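Local structure of putative uncharacterized protein (Bacteroides vulgatus, 4F7A) at residues A[193-198]-A[237-242]; A[339-344]-A[350-355]. The protein probably binds glycans, perhaps mucin O-glycans, at the outer membrane as a SusD-like lipoprotein with a TPR-like helical fold. One frame throughout, in Å; residues are numbered along the deposited sequence.

Contact 1 of 2, residues A[193-198]-A[237-242]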
loop_
_atom_site.group_PDB
_atom_site.type_symbol
_atom_site.label_atom_id
_atom_site.label_comp_id
_atom_site.label_asym_id
_atom_site.label_seq_id
_atom_site.Cartn_x
_atom_site.Cartn_y
_atom_site.Cartn_z
ATOM N N ALA A 193 8.172 19.533 -12.425
ATOM C CA ALA A 193 9.348 19.123 -11.630
ATOM C C ALA A 193 9.124 19.319 -10.130
ATOM O O ALA A 193 9.402 18.416 -9.332
ATOM C CB ALA A 193 10.586 19.871 -12.109
ATOM N N SER A 194 8.565 20.458 -9.730
ATOM C CA SER A 194 8.223 20.672 -8.326
ATOM C C SER A 194 7.286 19.615 -7.769
ATOM O O SER A 194 7.450 19.189 -6.619
ATOM C CB SER A 194 7.614 22.054 -8.093
ATOM O OG SER A 194 8.548 23.076 -8.325
ATOM N N ARG A 195 6.315 19.161 -8.560
ATOM C CA ARG A 195 5.396 18.134 -8.088
ATOM C C ARG A 195 6.051 16.774 -7.887
ATOM O O ARG A 195 5.682 16.033 -6.985
ATOM C CB ARG A 195 4.179 18.031 -9.010
ATOM C CG ARG A 195 3.242 19.245 -8.937
ATOM C CD ARG A 195 2.159 19.092 -7.887
ATOM N NE ARG A 195 1.149 18.122 -8.303
ATOM C CZ ARG A 195 0.118 18.388 -9.101
ATOM N NH1 ARG A 195 -0.100 19.612 -9.564
ATOM N NH2 ARG A 195 -0.713 17.419 -9.426
ATOM N N TRP A 196 7.045 16.454 -8.705
ATOM C CA TRP A 196 7.860 15.262 -8.474
ATOM C C TRP A 196 8.622 15.337 -7.155
ATOM O O TRP A 196 8.697 14.359 -6.429
ATOM C CB TRP A 196 8.835 15.030 -9.646
ATOM C CG TRP A 196 8.193 14.362 -10.821
ATOM C CD1 TRP A 196 7.710 14.974 -11.943
ATOM C CD2 TRP A 196 7.953 12.958 -10.996
ATOM N NE1 TRP A 196 7.186 14.037 -12.806
ATOM C CE2 TRP A 196 7.328 12.791 -12.249
ATOM C CE3 TRP A 196 8.200 11.825 -10.212
ATOM C CZ2 TRP A 196 6.973 11.542 -12.745
ATOM C CZ3 TRP A 196 7.828 10.576 -10.697
ATOM C CH2 TRP A 196 7.204 10.451 -11.955
ATOM N N ILE A 197 9.165 16.504 -6.835
ATOM C CA ILE A 197 9.867 16.670 -5.565
ATOM C C ILE A 197 8.903 16.537 -4.385
ATOM O O ILE A 197 9.210 15.877 -3.376
ATOM C CB ILE A 197 10.627 18.017 -5.481
ATOM C CG1 ILE A 197 11.677 18.118 -6.601
ATOM C CG2 ILE A 197 11.291 18.155 -4.069
ATOM C CD1 ILE A 197 12.453 19.491 -6.661
ATOM N N LYS A 198 7.704 17.109 -4.522
ATOM C CA LYS A 198 6.649 16.940 -3.499
ATOM C C LYS A 198 6.241 15.476 -3.290
ATOM O O LYS A 198 6.053 15.023 -2.150
ATOM C CB LYS A 198 5.458 17.821 -3.867
ATOM C CG LYS A 198 4.403 17.946 -2.809
ATOM C CD LYS A 198 3.219 18.788 -3.285
ATOM C CE LYS A 198 3.605 20.185 -3.683
ATOM N NZ LYS A 198 2.384 21.086 -3.707
ATOM N N SER A 237 -6.051 16.828 -2.190
ATOM C CA SER A 237 -6.383 15.585 -2.929
ATOM C C SER A 237 -6.220 15.732 -4.434
ATOM O O SER A 237 -5.971 14.754 -5.131
ATOM C CB SER A 237 -7.795 15.110 -2.598
ATOM O OG SER A 237 -7.879 14.794 -1.213
ATOM N N ASP A 238 -6.307 16.970 -4.929
ATOM C CA ASP A 238 -6.112 17.213 -6.356
ATOM C C ASP A 238 -4.693 16.839 -6.795
ATOM O O ASP A 238 -4.453 16.640 -7.970
ATOM C CB ASP A 238 -6.428 18.668 -6.707
ATOM C CG ASP A 238 -7.899 19.006 -6.540
ATOM O OD1 ASP A 238 -8.751 18.099 -6.653
ATOM O OD2 ASP A 238 -8.200 20.186 -6.281
ATOM N N GLU A 239 -3.774 16.707 -5.840
ATOM C CA GLU A 239 -2.369 16.368 -6.130
ATOM C C GLU A 239 -2.003 14.921 -5.747
ATOM O O GLU A 239 -0.831 14.556 -5.677
ATOM C CB GLU A 239 -1.428 17.385 -5.450
ATOM C CG GLU A 239 -1.663 18.819 -5.966
ATOM C CD GLU A 239 -0.548 19.807 -5.641
ATOM O OE1 GLU A 239 0.263 19.574 -4.727
ATOM O OE2 GLU A 239 -0.521 20.863 -6.291
ATOM N N ASN A 240 -3.010 14.093 -5.500
ATOM C CA ASN A 240 -2.755 12.707 -5.090
ATOM C C ASN A 240 -1.940 12.011 -6.198
ATOM O O ASN A 240 -2.180 12.229 -7.376
ATOM C CB ASN A 240 -4.082 11.957 -4.903
ATOM C CG ASN A 240 -4.757 12.270 -3.604
ATOM O OD1 ASN A 240 -4.219 13.024 -2.779
ATOM N ND2 ASN A 240 -5.966 11.713 -3.413
ATOM N N ILE A 241 -0.972 11.195 -5.801
ATOM C CA ILE A 241 -0.233 10.376 -6.758
ATOM C C ILE A 241 -1.143 9.206 -7.119
ATOM O O ILE A 241 -1.563 8.437 -6.249
ATOM C CB ILE A 241 1.093 9.853 -6.180
ATOM C CG1 ILE A 241 1.938 11.024 -5.613
ATOM C CG2 ILE A 241 1.870 9.036 -7.240
ATOM C CD1 ILE A 241 2.195 12.231 -6.575
ATOM N N GLN A 242 -1.426 9.084 -8.411
ATOM C CA GLN A 242 -2.343 8.076 -8.916
ATOM C C GLN A 242 -2.035 7.841 -10.382
ATOM O O GLN A 242 -1.703 8.770 -11.106
ATOM C CB GLN A 242 -3.790 8.525 -8.755
ATOM C CG GLN A 242 -4.122 9.890 -9.306
ATOM C CD GLN A 242 -5.518 10.328 -8.910
ATOM O OE1 GLN A 242 -6.063 9.854 -7.932
ATOM N NE2 GLN A 242 -6.094 11.236 -9.670
HETATM O O HOH W 1 1.087 15.428 -7.343
HETATM O O HOH W 2 1.613 22.624 -6.148
#
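R195 reaches E239 through a folded chain, bent at chi2 and again at chi3, which turns the guanidinium flat against the glutamate. K198 starts with CG anti to the backbone N (chi1 -170°). The single bend at chi3 brings NZ to the same carboxylate. CG of E239 lies over the centre of the R195 guanidinium, 3.6 Å from CZ of R195. The carboxylate and guanidinium planes are stacked, 16° apart. R195 NH1 and E239 OE2 are 3.5 Å apart and form a salt bridge by charge alone, since OE2 lies well out of the guanidinium plane and no N-H points at it. K198 makes the direct bond: NZ donates to the syn lone pair of E239 OE1 at 2.8 Å. Two waters complete the network. One sits in plane at the guanidinium edge, accepts from R195 NE at 2.9 Å and donates to the backbone O of E239. The other accepts from K198 NZ and donates to E239 OE2 at 2.8 Å. N189 also ties the two sides, through a weak bond from R195 NH2 to its O and bonds from its ND2 to D238 O and N240 O. The contact joins helix 193-210 to the turn before strand 241-243. Two positive groups sharing one carboxylate would probably stabilise its charged form, and the waters suggest a solvated surface bridge.

Contact 2 of 2, residues A[339-344]-A[350-355]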
loop_
_atom_site.group_PDB
_atom_site.type_symbol
_atom_site.label_atom_id
_atom_site.label_comp_id
_atom_site.label_asym_id
_atom_site.label_seq_id
_atom_site.Cartn_x
_atom_site.Cartn_y
_atom_site.Cartn_z
ATOM N N PHE A 339 -1.964 12.171 7.834
ATOM C CA PHE A 339 -1.910 11.184 8.924
ATOM C C PHE A 339 -0.455 10.834 9.284
ATOM O O PHE A 339 -0.150 10.529 10.430
ATOM C CB PHE A 339 -2.707 9.928 8.571
ATOM C CG PHE A 339 -4.194 10.145 8.508
ATOM C CD1 PHE A 339 -4.883 10.606 9.614
ATOM C CD2 PHE A 339 -4.901 9.911 7.346
ATOM C CE1 PHE A 339 -6.259 10.818 9.562
ATOM C CE2 PHE A 339 -6.280 10.093 7.286
ATOM C CZ PHE A 339 -6.957 10.557 8.392
ATOM N N LEU A 340 0.441 10.864 8.297
ATOM C CA LEU A 340 1.868 10.683 8.560
ATOM C C LEU A 340 2.389 11.845 9.399
ATOM O O LEU A 340 3.158 11.653 10.341
ATOM C CB LEU A 340 2.664 10.556 7.243
ATOM C CG LEU A 340 2.481 9.249 6.478
ATOM C CD1 LEU A 340 2.964 9.339 4.995
ATOM C CD2 LEU A 340 3.183 8.104 7.245
ATOM N N ARG A 341 1.984 13.062 9.056
ATOM C CA ARG A 341 2.335 14.228 9.853
ATOM C C ARG A 341 1.744 14.147 11.261
ATOM O O ARG A 341 2.399 14.530 12.234
ATOM C CB ARG A 341 1.873 15.504 9.167
ATOM C CG ARG A 341 2.660 15.810 7.916
ATOM C CD ARG A 341 1.956 16.784 6.997
ATOM N NE ARG A 341 1.989 18.164 7.448
ATOM C CZ ARG A 341 1.776 19.217 6.653
ATOM N NH1 ARG A 341 1.475 19.063 5.374
ATOM N NH2 ARG A 341 1.875 20.449 7.147
ATOM N N ALA A 342 0.524 13.615 11.377
ATOM C CA ALA A 342 -0.082 13.436 12.698
ATOM C C ALA A 342 0.770 12.492 13.560
ATOM O O ALA A 342 1.007 12.732 14.752
ATOM C CB ALA A 342 -1.521 12.899 12.570
ATOM N N GLU A 343 1.227 11.401 12.966
ATOM C CA GLU A 343 2.032 10.473 13.712
ATOM C C GLU A 343 3.386 11.083 14.071
ATOM O O GLU A 343 3.908 10.855 15.171
ATOM C CB GLU A 343 2.242 9.174 12.919
ATOM C CG GLU A 343 3.154 8.176 13.689
ATOM C CD GLU A 343 3.276 6.807 13.031
ATOM O OE1 GLU A 343 2.694 6.596 11.944
ATOM O OE2 GLU A 343 3.992 5.944 13.618
ATOM N N ALA A 344 3.978 11.807 13.130
ATOM C CA ALA A 344 5.271 12.451 13.386
ATOM C C ALA A 344 5.138 13.389 14.583
ATOM O O ALA A 344 6.006 13.412 15.459
ATOM C CB ALA A 344 5.798 13.192 12.141
ATOM N N ASN A 350 8.060 15.791 14.310
ATOM C CA ASN A 350 7.591 16.657 13.243
ATOM C C ASN A 350 8.260 18.014 13.428
ATOM O O ASN A 350 8.032 18.663 14.437
ATOM C CB ASN A 350 6.062 16.796 13.308
ATOM C CG ASN A 350 5.486 17.515 12.129
ATOM O OD1 ASN A 350 6.165 18.298 11.471
ATOM N ND2 ASN A 350 4.196 17.269 11.856
ATOM N N PRO A 351 9.063 18.460 12.448
ATOM C CA PRO A 351 9.718 19.775 12.622
ATOM C C PRO A 351 8.767 20.957 12.479
ATOM O O PRO A 351 9.152 22.078 12.796
ATOM C CB PRO A 351 10.753 19.791 11.498
ATOM C CG PRO A 351 10.075 19.000 10.381
ATOM C CD PRO A 351 9.366 17.872 11.135
ATOM N N LYS A 352 7.549 20.736 11.978
ATOM C CA LYS A 352 6.590 21.831 11.817
ATOM C C LYS A 352 5.867 22.088 13.118
ATOM O O LYS A 352 5.716 21.188 13.934
ATOM C CB LYS A 352 5.558 21.476 10.755
ATOM C CG LYS A 352 6.137 21.280 9.366
ATOM C CD LYS A 352 5.044 20.969 8.361
ATOM C CE LYS A 352 5.547 21.027 6.932
ATOM N NZ LYS A 352 5.793 22.419 6.465
ATOM N N ASN A 353 5.354 23.296 13.262
ATOM C CA ASN A 353 4.597 23.688 14.438
ATOM C C ASN A 353 3.128 23.292 14.284
ATOM O O ASN A 353 2.270 24.141 14.031
ATOM C CB ASN A 353 4.712 25.209 14.655
ATOM C CG ASN A 353 6.168 25.687 14.798
ATOM O OD1 ASN A 353 7.023 24.964 15.313
ATOM N ND2 ASN A 353 6.442 26.934 14.355
ATOM N N GLU A 354 2.853 21.992 14.394
ATOM C CA GLU A 354 1.510 21.463 14.206
ATOM C C GLU A 354 1.301 20.239 15.101
ATOM O O GLU A 354 2.213 19.449 15.329
ATOM C CB GLU A 354 1.267 21.125 12.727
ATOM C CG GLU A 354 2.209 20.047 12.158
ATOM C CD GLU A 354 2.170 19.942 10.631
ATOM O OE1 GLU A 354 1.711 20.890 9.945
ATOM O OE2 GLU A 354 2.623 18.898 10.118
ATOM N N SER A 355 0.095 20.106 15.624
ATOM C CA SER A 355 -0.209 19.069 16.579
ATOM C C SER A 355 -0.736 17.837 15.884
ATOM O O SER A 355 -1.208 17.888 14.731
ATOM C CB SER A 355 -1.232 19.550 17.602
ATOM O OG SER A 355 -2.522 19.680 17.029
#
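The R341 guanidinium meets E354 at its edge and K352 over one face. The carboxylate and guanidinium planes are nearly coplanar, 25° apart, in a side-on pairing. R341 NE donates to E354 OE2 at 2.8 Å, almost straight at 172° and in the guanidinium plane. R341 NH2 donates to the syn lone pair of E354 OE1, also at 2.8 Å. CE of K352 lies over the face, towards NH2, and K352 CD is 3.4 Å from R341 NH2. K352 NZ is 4.4 Å from R341 NH2, a like charge. N350 starts with CG anti to its backbone N (chi1 -172°), which carries its amide in between helix and glutamate. N350 ND2 donates in its amide plane to the anti lone pair of E354 OE2 at 2.9 Å. Its longer bond to R341 O, 3.3 Å from N350 ND2, comes in tilted from the carbonyl plane. OD1 of N350 accepts from K352 N at 2.8 Å, closing an Asx turn. CB of N350 packs on CB of A344. An alanine at E354 would remove the acceptors of R341 NE and NH2, and would probably leave the guanidinium less firmly fixed, held mainly from the NH1 side. There E235 makes a second salt bridge; W338 adds a cation-pi contact. The connection between helices 334-346 and 356-371 is pinned back on the first helix. Two acidic partners are likely to offset the charge of the buried R341.

How the contacts relate
Contact 1 is a surface contact, whereas contact 2 is partly buried and includes the buried residues R341 and A344. Their centres are 19 Å apart, and they do not touch. Contact 1 bridges parts 39 residues apart in the chain; contact 2 is local, folding a short connection back on its preceding helix. Helix 193-210 takes part in contact 1 and, further along, packs through L205 on R341. Strand 241-243 pairs with 329-332, just before helix 334-346 of contact 2. Both use an arginine–glutamate pair. In contact 1 the arginine stacks on the glutamate by charge alone, and a lysine makes the direct bond, with waters added; in contact 2 the arginine itself bonds the glutamate edge to edge.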